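Local coordinates for protein CurF (Lyngbya majuscula, PDB 2Q35) that probably decarboxylates an acyl intermediate during polyketide chain beta-branching, as the ECH2 domain of CurF, a lyase of the crotonase family, at residues 66-71 with 75-80; 111-116 with 202-207; 148-153 with 169-174. The protein carries 1 engineered substitution. One frame throughout, in Å; residues are numbered along the deposited sequence.

In the fold
Three places in one crotonase domain differ in chemistry as well as in depth. Contact 1 lies at the surface, where helix 66-73 meets the loop leaving it, and relies on an aromatic ring held between aliphatic groups. Contacts 2 and 3 are buried and each has a salt bridge: a single lysine-aspartate pair in contact 2, a two-pronged arginine-glutamate pair beside a leucine-isoleucine contact in contact 3. These two adjoin each other, Val115 packing against Phe173 and Pro174, and both border other subunits of the trimer. Contact 1 touches no other chain of the assembly; its nearest atoms are about 7 Å from contact 2 and about 17 Å from contact 3.

Contact 1: 66-71 with 75-80; sequences KEFLIR and GEVEVL. Engineered in segment 66-71: Phe68 (natural residue Tyr).
Phe68, an engineered replacement for the natural tyrosine, puts its ring between two aliphatic side chains of the loop that follows its own helix. Val77 CG2 lies over one face, 3.7 Å from the ring centroid, and Leu80 CD1 over the opposite face, 3.8 Å from that centroid. Both are CH-pi contacts displaced toward the rim, with Val77 CG2 26° off the ring normal. With CG anti to the backbone N (chi1 173°), the ring reaches out from the helix to the loop. There its CZ comes edge-on to the backbone, 3.1 Å from Glu78 O, which lies in the ring plane. The other methyl of Val77, CG1, sits over a face of the Arg71 guanidinium, 3.9 Å from Arg71 NH2, and thus joins aromatic and charged neighbours. With an alanine in place of Val77, both methyls gone, one face of the Phe68 ring and the Arg71 guanidinium would probably lose their cover. Glu76 crosses Arg71 at about a right angle, with carboxylate and guanidinium planes 86° apart. Arg71 NE and Glu76 OE1 remain 4.4 Å apart, beyond a salt bridge; Glu76 instead pairs with Arg74. Glu76 N donates to Arg71 O (2.9 Å), whose place is less sure. Gly75 ends the helix in a Schellman motif; its positive phi turns the chain, and the loop beyond it brings Val77 and Leu80 to the ring. Leu80 N donates a hydrogen bond to a glycerol, probably from the crystallisation liquor, bound beside Phe68. The chemistry is therefore mainly apolar and dispersive at a surface site, Arg71 contributing its guanidinium face and CG.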
loop_
_atom_site.group_PDB
_atom_site.type_symbol
_atom_site.label_atom_id
_atom_site.label_comp_id
_atom_site.label_asym_id
_atom_site.label_seq_id
_atom_site.Cartn_x
_atom_site.Cartn_y
_atom_site.Cartn_z
ATOM N N LYS A 66 -13.819 -26.710 13.368
ATOM C CA LYS A 66 -12.844 -27.472 14.140
ATOM C C LYS A 66 -13.062 -28.988 13.977
ATOM O O LYS A 66 -12.095 -29.760 13.920
ATOM C CB LYS A 66 -12.846 -27.042 15.619
ATOM C CG LYS A 66 -12.113 -25.710 15.872
ATOM C CD LYS A 66 -12.442 -25.094 17.233
ATOM C CE LYS A 66 -13.548 -24.054 17.092
ATOM N NZ LYS A 66 -13.794 -23.281 18.337
ATOM N N GLU A 67 -14.327 -29.408 13.862
ATOM C CA GLU A 67 -14.644 -30.831 13.632
ATOM C C GLU A 67 -14.013 -31.290 12.310
ATOM O O GLU A 67 -13.440 -32.385 12.234
ATOM C CB GLU A 67 -16.160 -31.074 13.593
ATOM C CG GLU A 67 -16.950 -30.576 14.810
ATOM C CD GLU A 67 -16.951 -31.526 16.006
ATOM O OE1 GLU A 67 -16.478 -32.686 15.903
ATOM O OE2 GLU A 67 -17.447 -31.097 17.069
ATOM N N PHE A 68 -14.099 -30.423 11.300
ATOM C CA PHE A 68 -13.526 -30.656 9.970
ATOM C C PHE A 68 -12.015 -30.781 10.064
ATOM O O PHE A 68 -11.431 -31.695 9.488
ATOM C CB PHE A 68 -13.924 -29.528 8.990
ATOM C CG PHE A 68 -13.235 -29.609 7.640
ATOM C CD1 PHE A 68 -13.797 -30.351 6.595
ATOM C CD2 PHE A 68 -12.025 -28.945 7.417
ATOM C CE1 PHE A 68 -13.169 -30.425 5.344
ATOM C CE2 PHE A 68 -11.383 -29.027 6.166
ATOM C CZ PHE A 68 -11.956 -29.769 5.136
ATOM N N LEU A 69 -11.389 -29.860 10.799
ATOM C CA LEU A 69 -9.930 -29.885 10.978
ATOM C C LEU A 69 -9.445 -31.150 11.669
ATOM O O LEU A 69 -8.402 -31.704 11.286
ATOM C CB LEU A 69 -9.436 -28.643 11.733
ATOM C CG LEU A 69 -9.654 -27.303 11.033
ATOM C CD1 LEU A 69 -9.122 -26.200 11.911
ATOM C CD2 LEU A 69 -8.959 -27.283 9.669
ATOM N N ILE A 70 -10.197 -31.618 12.671
ATOM C CA ILE A 70 -9.875 -32.879 13.336
ATOM C C ILE A 70 -9.964 -34.046 12.340
ATOM O O ILE A 70 -9.090 -34.913 12.325
ATOM C CB ILE A 70 -10.752 -33.122 14.597
ATOM C CG1 ILE A 70 -10.448 -32.080 15.685
ATOM C CG2 ILE A 70 -10.563 -34.554 15.142
ATOM C CD1 ILE A 70 -9.042 -32.211 16.345
ATOM N N ARG A 71 -11.003 -34.049 11.504
ATOM C CA ARG A 71 -11.136 -35.060 10.442
ATOM C C ARG A 71 -9.927 -35.012 9.508
ATOM O O ARG A 71 -9.371 -36.045 9.142
ATOM C CB ARG A 71 -12.437 -34.855 9.655
ATOM C CG ARG A 71 -13.697 -35.254 10.425
ATOM C CD ARG A 71 -14.921 -34.545 9.872
ATOM N NE ARG A 71 -15.420 -35.172 8.651
ATOM C CZ ARG A 71 -16.196 -34.559 7.756
ATOM N NH1 ARG A 71 -16.552 -33.289 7.927
ATOM N NH2 ARG A 71 -16.611 -35.218 6.678
ATOM N N GLY A 75 -6.595 -37.467 7.896
ATOM C CA GLY A 75 -6.530 -37.573 6.439
ATOM C C GLY A 75 -7.897 -37.898 5.876
ATOM O O GLY A 75 -8.014 -38.511 4.813
ATOM N N GLU A 76 -8.930 -37.470 6.600
ATOM C CA GLU A 76 -10.312 -37.819 6.281
ATOM C C GLU A 76 -10.874 -36.949 5.155
ATOM O O GLU A 76 -11.691 -37.405 4.355
ATOM C CB GLU A 76 -11.190 -37.731 7.541
ATOM C CG GLU A 76 -10.669 -38.574 8.728
ATOM C CD GLU A 76 -11.765 -39.154 9.632
ATOM O OE1 GLU A 76 -12.825 -38.513 9.809
ATOM O OE2 GLU A 76 -11.551 -40.259 10.180
ATOM N N VAL A 77 -10.419 -35.697 5.109
ATOM C CA VAL A 77 -10.868 -34.704 4.129
ATOM C C VAL A 77 -9.680 -33.886 3.612
ATOM O O VAL A 77 -8.617 -33.875 4.235
ATOM C CB VAL A 77 -11.910 -33.733 4.747
ATOM C CG1 VAL A 77 -13.288 -34.387 4.831
ATOM C CG2 VAL A 77 -11.444 -33.239 6.124
ATOM N N GLU A 78 -9.870 -33.209 2.477
ATOM C CA GLU A 78 -8.871 -32.295 1.912
ATOM C C GLU A 78 -9.332 -30.845 2.100
ATOM O O GLU A 78 -10.465 -30.611 2.507
ATOM C CB GLU A 78 -8.659 -32.573 0.422
ATOM C CG GLU A 78 -8.240 -34.003 0.075
ATOM C CD GLU A 78 -8.365 -34.299 -1.415
ATOM O OE1 GLU A 78 -7.959 -33.440 -2.230
ATOM O OE2 GLU A 78 -8.861 -35.394 -1.774
ATOM N N VAL A 79 -8.461 -29.891 1.761
ATOM C CA VAL A 79 -8.710 -28.446 1.948
ATOM C C VAL A 79 -9.835 -27.865 1.079
ATOM O O VAL A 79 -9.799 -27.977 -0.143
ATOM C CB VAL A 79 -7.409 -27.636 1.682
ATOM C CG1 VAL A 79 -7.671 -26.145 1.737
ATOM C CG2 VAL A 79 -6.326 -28.023 2.664
ATOM N N LEU A 80 -10.800 -27.205 1.715
ATOM C CA LEU A 80 -11.895 -26.529 1.016
ATOM C C LEU A 80 -11.363 -25.264 0.338
ATOM O O LEU A 80 -10.592 -24.513 0.941
ATOM C CB LEU A 80 -12.984 -26.116 2.025
ATOM C CG LEU A 80 -13.753 -27.204 2.792
ATOM C CD1 LEU A 80 -13.884 -26.831 4.279
ATOM C CD2 LEU A 80 -15.116 -27.460 2.175
#

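Contact 2: 111-116 with 202-207; sequences YADFVV and ALKQHL
Asp113, the loop residue just before strand 114-118, and Lys204 of the long helix 197-230 face each other across a wide backbone gap, their CA atoms 8.4 Å apart at the nearest approach of the two segments. Side chains alone span it. Lys204 has CG anti to its backbone N (chi1 176°) and stays extended to its ammonium group, which reaches the aspartate. Its NZ donates to Asp113 OD2 at 2.8 Å in a salt bridge that uses the syn lone pair, on the side of OD1. The two side chains cross at about a right angle, and Lys204 CE lies 3.6 Å from Asp113 OD1, so the last methylene also rests against the carboxylate. Both charges are buried and have further partners: Asp113 OD2 accepts from Ile93 N, while Lys204 NZ also donates to Ile91 O and, weakly, to Cys89 O. This network probably helps to offset the cost of burying the pair. Around it, strand 114-118 runs beside strand 93-97, and helix 178-192 packs against Phe114. Tyr156 of the second subunit packs on Lys204 and Leu207 and meets Phe114 edge-to-face, placing the ion pair where sheet, helix 197-230 and subunit interface converge.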
loop_
_atom_site.group_PDB
_atom_site.type_symbol
_atom_site.label_atom_id
_atom_site.label_comp_id
_atom_site.label_asym_id
_atom_site.label_seq_id
_atom_site.Cartn_x
_atom_site.Cartn_y
_atom_site.Cartn_z
ATOM N N TYR A 111 -12.155 -11.766 -0.752
ATOM C CA TYR A 111 -12.083 -12.101 -2.202
ATOM C C TYR A 111 -12.989 -11.115 -2.948
ATOM O O TYR A 111 -12.852 -10.928 -4.160
ATOM C CB TYR A 111 -12.561 -13.527 -2.510
ATOM C CG TYR A 111 -11.666 -14.656 -2.023
ATOM C CD1 TYR A 111 -10.270 -14.544 -2.030
ATOM C CD2 TYR A 111 -12.241 -15.852 -1.574
ATOM C CE1 TYR A 111 -9.454 -15.625 -1.564
ATOM C CE2 TYR A 111 -11.460 -16.916 -1.129
ATOM C CZ TYR A 111 -10.073 -16.799 -1.128
ATOM O OH TYR A 111 -9.313 -17.861 -0.665
ATOM N N ALA A 112 -13.904 -10.455 -2.214
ATOM C CA ALA A 112 -14.855 -9.532 -2.854
ATOM C C ALA A 112 -14.173 -8.235 -3.302
ATOM O O ALA A 112 -13.034 -7.932 -2.943
ATOM C CB ALA A 112 -16.043 -9.209 -1.908
ATOM N N ASP A 113 -14.883 -7.461 -4.108
ATOM C CA ASP A 113 -14.304 -6.240 -4.639
ATOM C C ASP A 113 -14.306 -5.109 -3.632
ATOM O O ASP A 113 -13.401 -4.263 -3.626
ATOM C CB ASP A 113 -15.039 -5.845 -5.905
ATOM C CG ASP A 113 -15.042 -6.975 -6.913
ATOM O OD1 ASP A 113 -13.974 -7.263 -7.521
ATOM O OD2 ASP A 113 -16.082 -7.641 -7.038
ATOM N N PHE A 114 -15.320 -5.116 -2.776
ATOM C CA PHE A 114 -15.451 -4.150 -1.679
ATOM C C PHE A 114 -15.796 -4.917 -0.411
ATOM O O PHE A 114 -16.404 -5.989 -0.478
ATOM C CB PHE A 114 -16.594 -3.204 -1.991
ATOM C CG PHE A 114 -16.342 -2.346 -3.202
ATOM C CD1 PHE A 114 -16.765 -2.769 -4.462
ATOM C CD2 PHE A 114 -15.676 -1.136 -3.084
ATOM C CE1 PHE A 114 -16.519 -1.983 -5.582
ATOM C CE2 PHE A 114 -15.452 -0.335 -4.192
ATOM C CZ PHE A 114 -15.847 -0.776 -5.438
ATOM N N VAL A 115 -15.407 -4.376 0.752
ATOM C CA VAL A 115 -15.591 -5.110 2.004
ATOM C C VAL A 115 -16.009 -4.079 3.051
ATOM O O VAL A 115 -15.469 -2.965 3.084
ATOM C CB VAL A 115 -14.300 -5.811 2.461
ATOM C CG1 VAL A 115 -14.534 -6.661 3.695
ATOM C CG2 VAL A 115 -13.727 -6.700 1.308
ATOM N N VAL A 116 -16.992 -4.455 3.869
ATOM C CA VAL A 116 -17.432 -3.601 5.009
ATOM C C VAL A 116 -17.361 -4.466 6.269
ATOM O O VAL A 116 -17.843 -5.617 6.287
ATOM C CB VAL A 116 -18.873 -3.081 4.841
ATOM C CG1 VAL A 116 -19.194 -2.055 5.963
ATOM C CG2 VAL A 116 -19.074 -2.430 3.472
ATOM N N ALA A 202 -16.509 -4.995 -17.670
ATOM C CA ALA A 202 -15.223 -4.692 -18.320
ATOM C C ALA A 202 -14.217 -4.121 -17.319
ATOM O O ALA A 202 -13.043 -4.526 -17.267
ATOM C CB ALA A 202 -15.429 -3.755 -19.467
ATOM N N LEU A 203 -14.694 -3.205 -16.475
ATOM C CA LEU A 203 -13.824 -2.600 -15.489
ATOM C C LEU A 203 -13.344 -3.638 -14.491
ATOM O O LEU A 203 -12.164 -3.670 -14.160
ATOM C CB LEU A 203 -14.577 -1.464 -14.747
ATOM C CG LEU A 203 -13.731 -0.738 -13.699
ATOM C CD1 LEU A 203 -12.525 -0.062 -14.327
ATOM C CD2 LEU A 203 -14.629 0.314 -12.944
ATOM N N LYS A 204 -14.264 -4.459 -13.979
ATOM C CA LYS A 204 -13.901 -5.450 -12.960
ATOM C C LYS A 204 -12.865 -6.416 -13.511
ATOM O O LYS A 204 -11.889 -6.765 -12.809
ATOM C CB LYS A 204 -15.140 -6.219 -12.462
ATOM C CG LYS A 204 -14.750 -7.303 -11.483
ATOM C CD LYS A 204 -15.925 -8.002 -10.871
ATOM C CE LYS A 204 -15.463 -9.263 -10.157
ATOM N NZ LYS A 204 -16.373 -9.609 -9.035
ATOM N N GLN A 205 -13.035 -6.808 -14.773
ATOM C CA GLN A 205 -12.069 -7.738 -15.395
ATOM C C GLN A 205 -10.668 -7.095 -15.443
ATOM O O GLN A 205 -9.648 -7.718 -15.100
ATOM C CB GLN A 205 -12.524 -8.130 -16.792
ATOM C CG GLN A 205 -11.520 -9.060 -17.465
ATOM C CD GLN A 205 -12.034 -9.688 -18.715
ATOM O OE1 GLN A 205 -12.226 -10.896 -18.767
ATOM N NE2 GLN A 205 -12.263 -8.882 -19.740
ATOM N N HIS A 206 -10.636 -5.834 -15.858
ATOM C CA HIS A 206 -9.394 -5.075 -15.919
ATOM C C HIS A 206 -8.735 -4.929 -14.540
ATOM O O HIS A 206 -7.553 -5.256 -14.379
ATOM C CB HIS A 206 -9.685 -3.715 -16.549
ATOM C CG HIS A 206 -8.512 -2.781 -16.536
ATOM N ND1 HIS A 206 -7.427 -2.943 -17.364
ATOM C CD2 HIS A 206 -8.260 -1.680 -15.789
ATOM C CE1 HIS A 206 -6.543 -1.986 -17.122
ATOM N NE2 HIS A 206 -7.033 -1.197 -16.181
ATOM N N LEU A 207 -9.505 -4.485 -13.541
ATOM C CA LEU A 207 -8.970 -4.261 -12.199
ATOM C C LEU A 207 -8.498 -5.545 -11.504
ATOM O O LEU A 207 -7.589 -5.503 -10.666
ATOM C CB LEU A 207 -10.007 -3.560 -11.310
ATOM C CG LEU A 207 -10.358 -2.138 -11.736
ATOM C CD1 LEU A 207 -11.517 -1.586 -10.915
ATOM C CD2 LEU A 207 -9.152 -1.227 -11.585
#

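Contact 3: 148-153 with 169-174; sequences SELAQE and RGIPFP
A two-pronged arginine-carboxylate salt bridge joins Glu153 of helix 148-157 to Arg169, just past helix 163-168, with an apolar contact alongside. Arg169 NH1 donates to Glu153 OE2 at 3.1 Å, with an N-H...O angle of 161°. The second prong, Arg169 NH2 to Glu153 OE1, is modelled very short at 2.4 Å, so its exact length is doubtful. Glu153 OE2 lies near the guanidinium plane, yet NH1 meets it on the syn side and 33° out of the carboxylate plane. The two flat groups are accordingly not coplanar: their planes stand 46° apart. Glu153 is extended, with CG anti to the backbone N, whereas Arg169 bends at chi2 before its guanidinium reaches the acid. Tyr161 OH is a further hydrogen-bonding partner of Glu153 OE2 and may help fix the carboxylate's rotation. Next to the ion pair, Leu150 uses its two methyls separately. CD2 touches the aliphatic part of the arginine, 3.7 Å from Arg169 CG, while CD1 lies 3.8 Å from Ile171 CB, the leucine and isoleucine crossing at about a right angle. Leu166 of helix 163-168 touches both Leu150 and Ile171, and Leu146 and Phe117 also pack on Ile171. Phe114 of the third subunit packs on Glu153 and Tyr184 of the same subunit on Arg169, so the salt bridge adjoins a subunit interface. Between Arg169 and Ile171, Gly170 provides the positive phi of a Schellman motif, the classic glycine-terminated end of an alpha-helix, which here directs the chain from helix 163-168 toward strand 175-176.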
loop_
_atom_site.group_PDB
_atom_site.type_symbol
_atom_site.label_atom_id
_atom_site.label_comp_id
_atom_site.label_asym_id
_atom_site.label_seq_id
_atom_site.Cartn_x
_atom_site.Cartn_y
_atom_site.Cartn_z
ATOM N N SER A 148 0.454 -4.659 3.911
ATOM C CA SER A 148 1.441 -5.670 4.323
ATOM C C SER A 148 1.608 -5.831 5.847
ATOM O O SER A 148 1.838 -6.951 6.324
ATOM C CB SER A 148 2.800 -5.455 3.617
ATOM O OG SER A 148 3.355 -4.175 3.907
ATOM N N GLU A 149 1.452 -4.747 6.609
ATOM C CA GLU A 149 1.669 -4.812 8.064
ATOM C C GLU A 149 0.560 -5.414 8.906
ATOM O O GLU A 149 0.842 -6.227 9.787
ATOM C CB GLU A 149 2.057 -3.458 8.631
ATOM C CG GLU A 149 3.523 -3.375 8.921
ATOM C CD GLU A 149 4.368 -3.319 7.661
ATOM O OE1 GLU A 149 4.424 -2.212 7.068
ATOM O OE2 GLU A 149 4.990 -4.363 7.304
ATOM N N LEU A 150 -0.687 -5.012 8.662
ATOM C CA LEU A 150 -1.804 -5.713 9.279
ATOM C C LEU A 150 -1.766 -7.157 8.835
ATOM O O LEU A 150 -1.967 -8.053 9.640
ATOM C CB LEU A 150 -3.178 -5.117 8.909
ATOM C CG LEU A 150 -3.943 -4.307 9.967
ATOM C CD1 LEU A 150 -5.344 -3.993 9.463
ATOM C CD2 LEU A 150 -4.009 -4.969 11.347
ATOM N N ALA A 151 -1.528 -7.379 7.543
ATOM C CA ALA A 151 -1.523 -8.741 7.033
ATOM C C ALA A 151 -0.501 -9.571 7.822
ATOM O O ALA A 151 -0.827 -10.653 8.303
ATOM C CB ALA A 151 -1.214 -8.755 5.533
ATOM N N GLN A 152 0.711 -9.042 7.965
ATOM C CA GLN A 152 1.798 -9.715 8.705
ATOM C C GLN A 152 1.364 -10.089 10.128
ATOM O O GLN A 152 1.490 -11.235 10.581
ATOM C CB GLN A 152 2.986 -8.750 8.795
ATOM C CG GLN A 152 4.291 -9.360 9.147
ATOM C CD GLN A 152 5.098 -9.747 7.930
ATOM O OE1 GLN A 152 4.556 -9.971 6.848
ATOM N NE2 GLN A 152 6.394 -9.829 8.104
ATOM N N GLU A 153 0.825 -9.123 10.845
ATOM C CA GLU A 153 0.529 -9.396 12.247
ATOM C C GLU A 153 -0.636 -10.373 12.407
ATOM O O GLU A 153 -0.576 -11.277 13.249
ATOM C CB GLU A 153 0.252 -8.114 13.015
ATOM C CG GLU A 153 0.177 -8.361 14.519
ATOM C CD GLU A 153 -0.322 -7.154 15.294
ATOM O OE1 GLU A 153 0.372 -6.122 15.286
ATOM O OE2 GLU A 153 -1.399 -7.238 15.924
ATOM N N ARG A 169 -6.210 0.785 13.729
ATOM C CA ARG A 169 -4.971 0.361 13.109
ATOM C C ARG A 169 -4.836 0.880 11.673
ATOM O O ARG A 169 -3.796 0.714 11.039
ATOM C CB ARG A 169 -4.998 -1.159 13.071
ATOM C CG ARG A 169 -3.702 -1.821 13.210
ATOM C CD ARG A 169 -3.217 -1.795 14.651
ATOM N NE ARG A 169 -1.862 -2.307 14.629
ATOM C CZ ARG A 169 -1.491 -3.506 15.057
ATOM N NH1 ARG A 169 -2.359 -4.336 15.631
ATOM N NH2 ARG A 169 -0.218 -3.848 14.942
ATOM N N GLY A 170 -5.884 1.508 11.159
ATOM C CA GLY A 170 -5.833 2.116 9.831
ATOM C C GLY A 170 -6.166 1.169 8.695
ATOM O O GLY A 170 -5.742 1.378 7.563
ATOM N N ILE A 171 -6.944 0.131 8.979
ATOM C CA ILE A 171 -7.385 -0.786 7.913
ATOM C C ILE A 171 -8.025 0.033 6.767
ATOM O O ILE A 171 -8.761 0.989 7.010
ATOM C CB ILE A 171 -8.325 -1.873 8.488
ATOM C CG1 ILE A 171 -8.513 -3.033 7.501
ATOM C CG2 ILE A 171 -9.665 -1.281 8.924
ATOM C CD1 ILE A 171 -9.354 -4.180 8.077
ATOM N N PRO A 172 -7.700 -0.290 5.512
ATOM C CA PRO A 172 -8.266 0.492 4.412
ATOM C C PRO A 172 -9.636 0.016 3.941
ATOM O O PRO A 172 -9.841 -0.132 2.734
ATOM C CB PRO A 172 -7.239 0.314 3.296
ATOM C CG PRO A 172 -6.545 -0.983 3.596
ATOM C CD PRO A 172 -6.756 -1.327 5.047
ATOM N N PHE A 173 -10.540 -0.273 4.867
ATOM C CA PHE A 173 -11.931 -0.583 4.519
ATOM C C PHE A 173 -12.818 0.122 5.519
ATOM O O PHE A 173 -12.358 0.422 6.619
ATOM C CB PHE A 173 -12.213 -2.079 4.618
ATOM C CG PHE A 173 -11.627 -2.888 3.494
ATOM C CD1 PHE A 173 -12.169 -2.811 2.224
ATOM C CD2 PHE A 173 -10.559 -3.734 3.720
ATOM C CE1 PHE A 173 -11.660 -3.565 1.178
ATOM C CE2 PHE A 173 -10.037 -4.503 2.679
ATOM C CZ PHE A 173 -10.599 -4.419 1.412
ATOM N N PRO A 174 -14.093 0.378 5.161
ATOM C CA PRO A 174 -14.974 0.996 6.173
ATOM C C PRO A 174 -15.309 0.021 7.289
ATOM O O PRO A 174 -15.495 -1.182 7.056
ATOM C CB PRO A 174 -16.246 1.365 5.408
ATOM C CG PRO A 174 -16.107 0.800 4.040
ATOM C CD PRO A 174 -14.765 0.159 3.864
#